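Local coordinates for unknown conserved protein BH2331 (Bacillus halodurans, PDB 1VL5) that probably acts as an S-adenosylmethionine-dependent methyltransferase, transferring a methyl group to a substrate that has not been established, at residues Ala27-Ile32 with Gly49-Ala54; Asn53-Phe58 with Ile106-Ile111; Trp168-Trp173 with Glu185-Phe190. All coordinates share one frame; numbering follows the deposited sequence.

Interactions 1 and 2 are built on one element, helix 50-55, which rests against helix 26-33 in the first and against strand 104-110 in the second. Their centres lie about 5 Å apart, and the two contacts share part of that helix and meet where Met-30 packs on Phe-55; interaction 1 is partly buried, interaction 2 buried. Interaction 3 is a surface contact about 18 Å and 19 Å away from them, centre to centre. There, a lysine chain lies against a leucine and a cysteine, and its amino end goes on to Glu-243, outside the two segments. Ile-32 and Lys-28 of helix 26-33 also pack on strand 183-195, joining interaction 1 to interaction 3.

Interaction 1: Ala27-Ile32 with Gly49-Ala54; sequences AKLMQI and GHVANA
Leu-29 and Val-51, together with Met-30 and Ala-54, join helix 26-33 to helix 50-55 in the Rossmann-like fold of a probable class I methyltransferase. Helix 50-55 follows a glycine-rich turn resembling the GxGxxA pattern. Gly-49 sits there as N-cap with a positive phi of 89°, a backbone shape that glycine adopts easily, and Asn-53 N bonds to its carbonyl in the first helical turn.

The contact itself is apolar. Leu-29 points toward the other helix, and its CD2 meets Val-51 CG1 at 4.0 Å, the two side chains crossing at about a right angle. Branched residues suit this buried spot because one methyl can touch the partner while the rest packs against neighbours; Leu-29 also lies on Phe-55.

The second pairing sets a long, flexible chain against a very small one. Met-30 is modelled as selenomethionine, and its chain bends at chi2 (-63°) and again at chi3 (-66°), which brings its end toward Ala-54. The small alanine side chain allows the selenium to reach the backbone, with SE 3.9 Å from Ala-54 O and 4.2 Å from Ala-54 CB. The terminal methyl comes near the same carbonyl oxygen, Met-30 CE being 3.8 Å from Ala-54 O.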
# COMPACT_ATOMS: atom_id res chain seq x y z
N ALA A 27 -4.01 -11.49 6.62
CA ALA A 27 -4.29 -12.07 7.93
C ALA A 27 -3.69 -11.17 9.04
O ALA A 27 -4.32 -10.91 10.05
CB ALA A 27 -3.73 -13.48 8.01
N LYS A 28 -2.44 -10.75 8.86
CA LYS A 28 -1.78 -9.80 9.76
C LYS A 28 -2.51 -8.45 9.92
O LYS A 28 -2.70 -7.95 11.04
CB LYS A 28 -0.34 -9.58 9.31
CG LYS A 28 0.45 -8.72 10.28
CD LYS A 28 0.72 -9.45 11.61
N LEU A 29 -2.94 -7.87 8.82
CA LEU A 29 -3.82 -6.70 8.85
C LEU A 29 -5.08 -6.91 9.66
O LEU A 29 -5.42 -6.08 10.49
CB LEU A 29 -4.20 -6.30 7.42
CG LEU A 29 -5.15 -5.12 7.17
CD1 LEU A 29 -4.62 -3.84 7.74
CD2 LEU A 29 -5.35 -4.92 5.68
N MSE A 30 -5.79 -8.01 9.40
CA MSE A 30 -7.02 -8.29 10.10
C MSE A 30 -6.76 -8.40 11.61
O MSE A 30 -7.51 -7.86 12.40
CB MSE A 30 -7.62 -9.60 9.60
CG MSE A 30 -8.09 -9.60 8.15
SE MSE A 30 -9.53 -8.31 7.96
CE MSE A 30 -10.79 -9.32 9.11
N GLN A 31 -5.71 -9.11 12.00
CA GLN A 31 -5.36 -9.29 13.42
C GLN A 31 -5.11 -7.94 14.09
O GLN A 31 -5.64 -7.67 15.15
CB GLN A 31 -4.11 -10.17 13.51
CG GLN A 31 -3.64 -10.57 14.88
CD GLN A 31 -2.25 -11.26 14.82
OE1 GLN A 31 -1.26 -10.70 14.30
NE2 GLN A 31 -2.18 -12.49 15.36
N ILE A 32 -4.26 -7.12 13.47
CA ILE A 32 -3.90 -5.79 14.01
C ILE A 32 -5.13 -4.88 14.10
O ILE A 32 -5.25 -4.08 15.02
CB ILE A 32 -2.77 -5.11 13.16
CG1 ILE A 32 -1.46 -5.96 13.16
CG2 ILE A 32 -2.47 -3.74 13.62
CD1 ILE A 32 -1.10 -6.51 14.51
N GLY A 49 -9.78 -5.20 -4.95
CA GLY A 49 -10.82 -5.34 -3.92
C GLY A 49 -10.49 -6.29 -2.78
O GLY A 49 -11.38 -6.70 -2.03
N HIS A 50 -9.22 -6.61 -2.60
CA HIS A 50 -8.89 -7.69 -1.65
C HIS A 50 -9.07 -7.30 -0.20
O HIS A 50 -9.33 -8.15 0.62
CB HIS A 50 -7.45 -8.17 -1.83
CG HIS A 50 -7.22 -8.90 -3.12
ND1 HIS A 50 -8.25 -9.31 -3.93
CD2 HIS A 50 -6.08 -9.30 -3.72
CE1 HIS A 50 -7.76 -9.91 -4.99
NE2 HIS A 50 -6.45 -9.93 -4.88
N VAL A 51 -8.79 -6.04 0.13
CA VAL A 51 -8.98 -5.62 1.52
C VAL A 51 -10.49 -5.57 1.89
O VAL A 51 -10.90 -6.11 2.92
CB VAL A 51 -8.22 -4.31 1.83
CG1 VAL A 51 -8.43 -3.85 3.28
CG2 VAL A 51 -6.73 -4.50 1.61
N ALA A 52 -11.29 -4.90 1.08
CA ALA A 52 -12.71 -4.87 1.31
C ALA A 52 -13.25 -6.27 1.41
O ALA A 52 -14.13 -6.55 2.25
CB ALA A 52 -13.45 -4.12 0.15
N ASN A 53 -12.78 -7.15 0.53
CA ASN A 53 -13.20 -8.55 0.51
C ASN A 53 -12.95 -9.23 1.86
O ASN A 53 -13.82 -9.92 2.39
CB ASN A 53 -12.38 -9.31 -0.51
CG ASN A 53 -12.86 -10.73 -0.70
OD1 ASN A 53 -13.93 -10.96 -1.26
ND2 ASN A 53 -12.04 -11.69 -0.26
N ALA A 54 -11.73 -9.02 2.38
CA ALA A 54 -11.34 -9.60 3.67
C ALA A 54 -12.11 -9.03 4.85
O ALA A 54 -12.43 -9.77 5.76
CB ALA A 54 -9.85 -9.40 3.88

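Interaction 2: Asn53-Phe58 with Ile106-Ile111; sequences NAFAPF and IVTCRI
Thr-108 has a chi1 of 47°, which places OG1 between its backbone N and C and turns CG2 away from the carbonyl carbon, an arrangement that presents the methyl to Phe-55 while the hydroxyl serves a polar partner. Phe-55, with chi1 at -89°, extends its ring from helix 50-55 toward the strand. The ring and the threonine side chain run antiparallel alongside each other, and Phe-55 CZ comes within 3.9 Å of Thr-108 CG2, which approaches at an oblique angle to the ring. Two residues earlier in the strand, Ile-106 also points toward the helix. Its CD1 lies at the ring edge, near the ring plane and 4.4 Å from Phe-55 CE2.

This is helix-on-sheet packing of the Rossmann-like kind: strand 104-110 runs parallel to both strand 40-44 and strand 134-142, and the alternate residues Ile-106 and Thr-108 face the same helix. A large flat phenylalanine suits the span, since the nearest CA atoms, those of Phe-55 and Thr-108, are 9.7 Å apart. Threonine is equally apt, because its OG1 is hydrogen-bonded to Asp-43 OD1 and so remains satisfied in a buried layer. Met-30 and Leu-35 also pack on Phe-55.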
# COMPACT_ATOMS: atom_id res chain seq x y z
N ASN A 53 -12.78 -7.15 0.53
CA ASN A 53 -13.20 -8.55 0.51
C ASN A 53 -12.95 -9.23 1.86
O ASN A 53 -13.82 -9.92 2.39
CB ASN A 53 -12.38 -9.31 -0.51
CG ASN A 53 -12.86 -10.73 -0.70
OD1 ASN A 53 -13.93 -10.96 -1.26
ND2 ASN A 53 -12.04 -11.69 -0.26
N ALA A 54 -11.73 -9.02 2.38
CA ALA A 54 -11.34 -9.60 3.67
C ALA A 54 -12.11 -9.03 4.85
O ALA A 54 -12.43 -9.77 5.76
CB ALA A 54 -9.85 -9.40 3.88
N PHE A 55 -12.42 -7.74 4.85
CA PHE A 55 -13.04 -7.06 6.00
C PHE A 55 -14.55 -7.31 6.05
O PHE A 55 -15.16 -7.42 7.15
CB PHE A 55 -12.74 -5.55 5.98
CG PHE A 55 -11.45 -5.17 6.70
CD1 PHE A 55 -10.23 -5.50 6.18
CD2 PHE A 55 -11.48 -4.49 7.88
CE1 PHE A 55 -9.05 -5.17 6.83
CE2 PHE A 55 -10.32 -4.12 8.51
CZ PHE A 55 -9.10 -4.48 8.00
N ALA A 56 -15.13 -7.44 4.86
CA ALA A 56 -16.60 -7.49 4.68
C ALA A 56 -17.37 -8.41 5.63
O ALA A 56 -18.35 -7.98 6.24
CB ALA A 56 -16.97 -7.81 3.21
N PRO A 57 -16.95 -9.68 5.76
CA PRO A 57 -17.74 -10.57 6.62
C PRO A 57 -17.74 -10.17 8.10
O PRO A 57 -18.61 -10.58 8.82
CB PRO A 57 -17.04 -11.92 6.50
CG PRO A 57 -15.92 -11.76 5.63
CD PRO A 57 -15.75 -10.35 5.22
N PHE A 58 -16.75 -9.40 8.55
CA PHE A 58 -16.57 -9.14 9.97
C PHE A 58 -17.02 -7.73 10.42
O PHE A 58 -16.83 -7.36 11.57
CB PHE A 58 -15.06 -9.25 10.26
CG PHE A 58 -14.50 -10.62 9.96
CD1 PHE A 58 -14.84 -11.70 10.76
CD2 PHE A 58 -13.68 -10.82 8.88
CE1 PHE A 58 -14.35 -12.97 10.49
CE2 PHE A 58 -13.18 -12.06 8.61
CZ PHE A 58 -13.52 -13.14 9.42
N ILE A 106 -13.07 2.91 10.44
CA ILE A 106 -11.79 2.45 9.91
C ILE A 106 -11.57 2.98 8.52
O ILE A 106 -12.46 3.00 7.72
CB ILE A 106 -11.70 0.87 9.90
CG1 ILE A 106 -11.87 0.31 11.31
CG2 ILE A 106 -10.36 0.44 9.30
CD1 ILE A 106 -11.94 -1.21 11.39
N VAL A 107 -10.36 3.46 8.24
CA VAL A 107 -9.94 3.68 6.87
C VAL A 107 -8.80 2.72 6.64
O VAL A 107 -7.85 2.69 7.42
CB VAL A 107 -9.48 5.14 6.61
CG1 VAL A 107 -8.98 5.30 5.19
CG2 VAL A 107 -10.60 6.10 6.83
N THR A 108 -8.90 1.94 5.57
CA THR A 108 -7.81 1.09 5.13
C THR A 108 -7.23 1.53 3.80
O THR A 108 -7.94 2.07 2.93
CB THR A 108 -8.23 -0.41 4.98
OG1 THR A 108 -9.47 -0.57 4.26
CG2 THR A 108 -8.36 -1.03 6.29
N CYS A 109 -5.94 1.28 3.62
CA CYS A 109 -5.27 1.59 2.37
C CYS A 109 -4.02 0.70 2.24
O CYS A 109 -3.09 0.84 3.02
CB CYS A 109 -4.84 3.05 2.33
SG CYS A 109 -4.25 3.53 0.72
N ARG A 110 -4.05 -0.22 1.29
CA ARG A 110 -3.05 -1.25 1.17
C ARG A 110 -2.39 -1.25 -0.22
O ARG A 110 -3.08 -1.28 -1.24
CB ARG A 110 -3.67 -2.59 1.50
CG ARG A 110 -2.70 -3.81 1.36
CD ARG A 110 -3.23 -5.02 2.02
NE ARG A 110 -2.18 -6.02 2.22
CZ ARG A 110 -1.69 -6.82 1.27
NH1 ARG A 110 -2.13 -6.75 0.02
NH2 ARG A 110 -0.74 -7.67 1.59
N ILE A 111 -1.06 -1.20 -0.23
CA ILE A 111 -0.20 -1.26 -1.44
C ILE A 111 -0.63 -0.28 -2.54
O ILE A 111 -0.64 -0.62 -3.71
CB ILE A 111 -0.01 -2.73 -2.00
CG1 ILE A 111 -1.34 -3.32 -2.44
CG2 ILE A 111 0.63 -3.66 -0.96
CD1 ILE A 111 -1.20 -4.38 -3.48

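Interaction 3: Trp168-Trp173 with Glu185-Phe190; sequences WKKSDW and EELHCF
Asp-172 OD2, in the first turn of the helix whose Lys-170 reaches over to Leu-187 and Cys-189, is gripped by two groups. Lys-169 N, at the N-cap position, donates to it across 2.9 Å at 149°, coming from above the carboxylate plane, and Arg-166 NH2 adds a salt bridge. An aspartate suits this place: it accepts a backbone N-H at the helix start, and its negative charge is probably favoured by the helix dipole.

Across the contact, the carbon chain of Lys-170 does the touching. Its CD lies 3.7 Å from Cys-189 SG and 4.3 Å from Leu-187 CD2. A bend at chi3 (-63°), followed by another at chi4, turns the end of the chain so that NZ forms a salt bridge with Glu-243. Lysine therefore fits a partly exposed seam, greasy along its length and charged at its tip.

On the other face of the strand, His-188 NE2 donates to Glu-186 OE1 at 2.7 Å and a nearly straight 166°, within the imidazole plane and on the anti side of the carboxylate. Glu-185 and Glu-186 together face Lys-248 in a classic beta bulge. Strand 183-195 is thus flanked by helix 170-180 at Leu-187 and Cys-189 and by helix 26-33 at Glu-186 and His-188, while pairing antiparallel with strand 236-250.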
# COMPACT_ATOMS: atom_id res chain seq x y z
N TRP A 168 7.78 5.90 0.52
CA TRP A 168 8.29 6.87 1.44
C TRP A 168 9.05 6.15 2.55
O TRP A 168 8.83 4.93 2.79
CB TRP A 168 7.15 7.72 1.99
CG TRP A 168 6.45 8.47 0.94
CD1 TRP A 168 5.48 7.99 0.09
CD2 TRP A 168 6.64 9.85 0.57
NE1 TRP A 168 5.07 8.98 -0.78
CE2 TRP A 168 5.78 10.12 -0.51
CE3 TRP A 168 7.43 10.88 1.07
CZ2 TRP A 168 5.70 11.38 -1.10
CZ3 TRP A 168 7.38 12.12 0.45
CH2 TRP A 168 6.50 12.37 -0.60
N LYS A 169 9.96 6.88 3.19
CA LYS A 169 10.67 6.39 4.38
C LYS A 169 9.64 6.20 5.49
O LYS A 169 8.61 6.89 5.54
CB LYS A 169 11.75 7.35 4.90
CG LYS A 169 12.82 7.80 3.87
CD LYS A 169 13.74 8.82 4.54
CE LYS A 169 14.92 9.43 3.72
NZ LYS A 169 15.63 8.47 2.89
N LYS A 170 9.92 5.24 6.37
CA LYS A 170 9.19 5.11 7.59
C LYS A 170 9.12 6.43 8.37
O LYS A 170 8.08 6.78 8.86
CB LYS A 170 9.79 3.97 8.42
CG LYS A 170 9.57 2.59 7.82
CD LYS A 170 10.05 1.44 8.73
CE LYS A 170 11.52 1.41 9.02
NZ LYS A 170 12.30 0.98 7.79
N SER A 171 10.22 7.19 8.41
CA SER A 171 10.23 8.51 9.05
C SER A 171 9.32 9.51 8.35
O SER A 171 8.76 10.38 9.01
CB SER A 171 11.65 9.08 9.11
OG SER A 171 12.21 9.09 7.80
N ASP A 172 9.17 9.37 7.03
CA ASP A 172 8.31 10.25 6.25
C ASP A 172 6.88 10.00 6.67
O ASP A 172 6.11 10.93 6.84
CB ASP A 172 8.40 9.98 4.74
CG ASP A 172 9.73 10.41 4.10
OD1 ASP A 172 10.39 11.35 4.58
OD2 ASP A 172 10.08 9.78 3.06
N TRP A 173 6.49 8.73 6.81
CA TRP A 173 5.14 8.39 7.26
C TRP A 173 4.86 8.85 8.70
O TRP A 173 3.77 9.28 9.00
CB TRP A 173 4.85 6.88 7.16
CG TRP A 173 4.57 6.47 5.79
CD1 TRP A 173 5.32 5.64 5.01
CD2 TRP A 173 3.46 6.88 5.00
NE1 TRP A 173 4.73 5.51 3.78
CE2 TRP A 173 3.59 6.26 3.75
CE3 TRP A 173 2.35 7.70 5.24
CZ2 TRP A 173 2.69 6.46 2.73
CZ3 TRP A 173 1.44 7.88 4.23
CH2 TRP A 173 1.61 7.25 2.98
N GLU A 185 -0.16 3.95 16.88
CA GLU A 185 -0.21 2.92 17.92
C GLU A 185 0.80 1.83 17.63
O GLU A 185 1.48 1.43 18.53
CB GLU A 185 -1.63 2.35 18.02
CG GLU A 185 -2.60 3.37 18.61
CD GLU A 185 -3.97 2.86 18.92
OE1 GLU A 185 -4.33 1.74 18.49
OE2 GLU A 185 -4.68 3.64 19.63
N GLU A 186 0.88 1.34 16.38
CA GLU A 186 1.71 0.22 16.02
C GLU A 186 2.25 0.39 14.61
O GLU A 186 1.52 0.79 13.70
CB GLU A 186 0.95 -1.13 16.04
CG GLU A 186 0.26 -1.43 17.33
CD GLU A 186 -0.46 -2.78 17.30
OE1 GLU A 186 0.17 -3.74 16.81
OE2 GLU A 186 -1.62 -2.84 17.80
N LEU A 187 3.53 0.07 14.47
CA LEU A 187 4.26 0.01 13.19
C LEU A 187 4.93 -1.37 13.12
O LEU A 187 5.69 -1.72 14.00
CB LEU A 187 5.26 1.19 13.10
CG LEU A 187 6.40 1.02 12.06
CD1 LEU A 187 5.87 0.91 10.70
CD2 LEU A 187 7.44 2.17 12.09
N HIS A 188 4.57 -2.19 12.13
CA HIS A 188 5.14 -3.52 11.91
C HIS A 188 5.87 -3.47 10.57
O HIS A 188 5.34 -2.91 9.60
CB HIS A 188 4.02 -4.57 11.87
CG HIS A 188 3.25 -4.66 13.16
ND1 HIS A 188 3.52 -5.62 14.11
CD2 HIS A 188 2.26 -3.89 13.68
CE1 HIS A 188 2.71 -5.45 15.14
NE2 HIS A 188 1.92 -4.41 14.90
N CYS A 189 7.11 -3.96 10.54
CA CYS A 189 7.94 -3.94 9.32
C CYS A 189 8.15 -5.33 8.86
O CYS A 189 8.29 -6.21 9.68
CB CYS A 189 9.29 -3.35 9.61
SG CYS A 189 9.17 -1.78 10.34
N PHE A 190 8.17 -5.52 7.54
CA PHE A 190 8.35 -6.83 6.94
C PHE A 190 9.31 -6.73 5.79
O PHE A 190 9.51 -5.69 5.25
CB PHE A 190 7.04 -7.33 6.38
CG PHE A 190 5.92 -7.31 7.37
CD1 PHE A 190 5.20 -6.17 7.59
CD2 PHE A 190 5.62 -8.44 8.11
CE1 PHE A 190 4.17 -6.15 8.50
CE2 PHE A 190 4.62 -8.41 9.05
CZ PHE A 190 3.88 -7.28 9.22